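Local coordinates for uncharacterized conserved protein YjbQ/UPF0047 family, ortholog yugU B.subtilis (Clostridium acetobutylicum, PDB 1VMH), which is of unknown function but adopts the YjbQ-like fold of the UPF0047 family and packs as a trimer in the crystal, at the interface of chains A and B. Coordinates in Å, arbitrary orientation; residue numbers count along the deposited sequence, not the author numbering. Chains: chain A/B, Uncharacterized conserved protein YjbQ/UPF0047 family, ortholog yugU B.subtilis.

The interface of chains A and B. Residues chain A 88-91, 96; chain B 70, 73-74, 78.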
loop_
_atom_site.group_PDB
_atom_site.type_symbol
_atom_site.label_atom_id
_atom_site.label_comp_id
_atom_site.label_asym_id
_atom_site.label_seq_id
_atom_site.Cartn_x
_atom_site.Cartn_y
_atom_site.Cartn_z
ATOM N N ASP A 88 -23.721 -5.522 0.543
ATOM C CA ASP A 88 -23.974 -5.478 -0.872
ATOM C C ASP A 88 -22.847 -6.196 -1.568
ATOM O O ASP A 88 -21.917 -5.573 -2.104
ATOM C CB ASP A 88 -24.046 -4.018 -1.341
ATOM C CG ASP A 88 -24.421 -3.883 -2.797
ATOM O OD1 ASP A 88 -24.616 -4.918 -3.473
ATOM O OD2 ASP A 88 -24.511 -2.729 -3.275
ATOM N N TYR A 89 -22.909 -7.517 -1.497
ATOM C CA TYR A 89 -21.879 -8.398 -2.031
ATOM C C TYR A 89 -22.513 -9.493 -2.874
ATOM O O TYR A 89 -23.343 -10.243 -2.378
ATOM C CB TYR A 89 -21.071 -9.054 -0.916
ATOM C CG TYR A 89 -20.466 -8.146 0.121
ATOM C CD1 TYR A 89 -19.482 -7.255 -0.213
ATOM C CD2 TYR A 89 -20.847 -8.227 1.453
ATOM C CE1 TYR A 89 -18.878 -6.447 0.745
ATOM C CE2 TYR A 89 -20.287 -7.426 2.407
ATOM C CZ TYR A 89 -19.275 -6.531 2.054
ATOM O OH TYR A 89 -18.682 -5.694 2.983
ATOM N N LYS A 90 -22.093 -9.599 -4.123
ATOM C CA LYS A 90 -22.518 -10.663 -5.022
ATOM C C LYS A 90 -21.741 -11.956 -4.854
ATOM O O LYS A 90 -22.267 -13.024 -5.168
ATOM C CB LYS A 90 -22.378 -10.206 -6.474
ATOM C CG LYS A 90 -23.339 -9.116 -6.872
ATOM C CD LYS A 90 -23.304 -8.900 -8.366
ATOM N N HIS A 91 -20.500 -11.853 -4.369
ATOM C CA HIS A 91 -19.591 -12.989 -4.398
ATOM C C HIS A 91 -20.105 -14.148 -3.577
ATOM O O HIS A 91 -20.381 -14.005 -2.393
ATOM C CB HIS A 91 -18.221 -12.583 -3.919
ATOM C CG HIS A 91 -17.221 -13.696 -3.933
ATOM N ND1 HIS A 91 -17.045 -14.523 -5.022
ATOM C CD2 HIS A 91 -16.305 -14.079 -3.017
ATOM C CE1 HIS A 91 -16.070 -15.377 -4.767
ATOM N NE2 HIS A 91 -15.611 -15.132 -3.558
ATOM N N SER A 96 -16.157 -11.373 0.326
ATOM C CA SER A 96 -15.732 -10.140 -0.306
ATOM C C SER A 96 -15.205 -9.106 0.706
ATOM O O SER A 96 -14.309 -8.309 0.389
ATOM C CB SER A 96 -16.837 -9.522 -1.167
ATOM O OG SER A 96 -16.918 -10.203 -2.399
ATOM N N ASP B 70 -17.336 -11.203 -9.693
ATOM C CA ASP B 70 -18.161 -10.711 -8.585
ATOM C C ASP B 70 -17.284 -10.059 -7.495
ATOM O O ASP B 70 -17.715 -9.128 -6.840
ATOM C CB ASP B 70 -18.989 -11.829 -7.950
ATOM C CG ASP B 70 -20.197 -12.288 -8.809
ATOM O OD1 ASP B 70 -20.746 -11.521 -9.629
ATOM O OD2 ASP B 70 -20.634 -13.431 -8.624
ATOM N N ARG B 73 -16.333 -6.582 -8.748
ATOM C CA ARG B 73 -17.522 -5.773 -8.613
ATOM C C ARG B 73 -17.800 -5.378 -7.155
ATOM O O ARG B 73 -18.053 -4.213 -6.845
ATOM C CB ARG B 73 -18.736 -6.472 -9.227
ATOM C CG ARG B 73 -20.068 -5.781 -8.957
ATOM C CD ARG B 73 -20.765 -6.329 -7.710
ATOM N NE ARG B 73 -22.063 -5.657 -7.490
ATOM C CZ ARG B 73 -22.619 -5.427 -6.306
ATOM N NH1 ARG B 73 -22.040 -5.804 -5.176
ATOM N NH2 ARG B 73 -23.795 -4.811 -6.249
ATOM N N ASP B 74 -17.702 -6.349 -6.248
ATOM C CA ASP B 74 -17.892 -6.066 -4.829
ATOM C C ASP B 74 -16.923 -5.018 -4.303
ATOM O O ASP B 74 -17.297 -4.161 -3.514
ATOM C CB ASP B 74 -17.788 -7.359 -4.012
ATOM C CG ASP B 74 -19.006 -8.268 -4.189
ATOM O OD1 ASP B 74 -20.024 -7.831 -4.805
ATOM O OD2 ASP B 74 -18.944 -9.419 -3.704
ATOM N N ASN B 78 -18.319 -1.350 -3.227
ATOM C CA ASN B 78 -18.238 -1.025 -1.812
ATOM C C ASN B 78 -17.262 0.119 -1.518
ATOM O O ASN B 78 -17.512 0.918 -0.613
ATOM C CB ASN B 78 -18.033 -2.277 -0.965
ATOM C CG ASN B 78 -19.317 -3.083 -0.849
ATOM O OD1 ASN B 78 -20.196 -2.764 -0.020
ATOM N ND2 ASN B 78 -19.481 -4.062 -1.731
HETATM O O HOH W 1 -19.232 -15.218 -7.048
HETATM O O HOH W 2 -22.378 -3.342 1.609
#
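B:Asp74, on helix 69-82 of one copy, pushes its carboxylate into the loop 88-91 of the next, where that loop leads toward helix 96-105. With CG anti to the carbonyl carbon and beside the backbone N (chi1 -73°), the carboxylate is carried to the amides of A:Lys90 and A:His91. B:Asp74 CB packs on CB of A:Ser96 at 3.7 Å, and CG rests near CA of A:Tyr89. At the tip, the syn sides of the two oxygens take successive backbone amides, A:Lys90 N at 2.8 Å from B:Asp74 OD1 and A:His91 N at 3.0 Å from B:Asp74 OD2. The anti lone pair of B:Asp74 OD2 receives the hydroxyl OG of A:Ser96, a short bond of 2.5 Å. B:Arg73 NH1 reaches OD1 nearly along its C-O axis, which helps fix the carboxylate and probably offsets its charge. The same guanidinium, turned 65° from the carboxylate of A:Asp88, forms a salt bridge with it through NH2, 2.9 Å from OD1, while CG of A:Lys90 lies over one guanidinium face, toward its rim. Backbone O of A:Asp88 is held from opposite faces of its plane by NH1 of B:Arg73 and ND2 of B:Asn78, the latter at 2.9 Å and nearly straight. One water links A:His91 ND1 to B:Asp70 OD2, another A:Asp88 N to B:Asn78 OD1. The interface fits the deposited trimer, though coordinates alone do not prove it in solution. The ring of A:Tyr89 is inclined 33° to the amide of B:Asn78, and its CE1 lies 3.5 Å from ND2 of that amide.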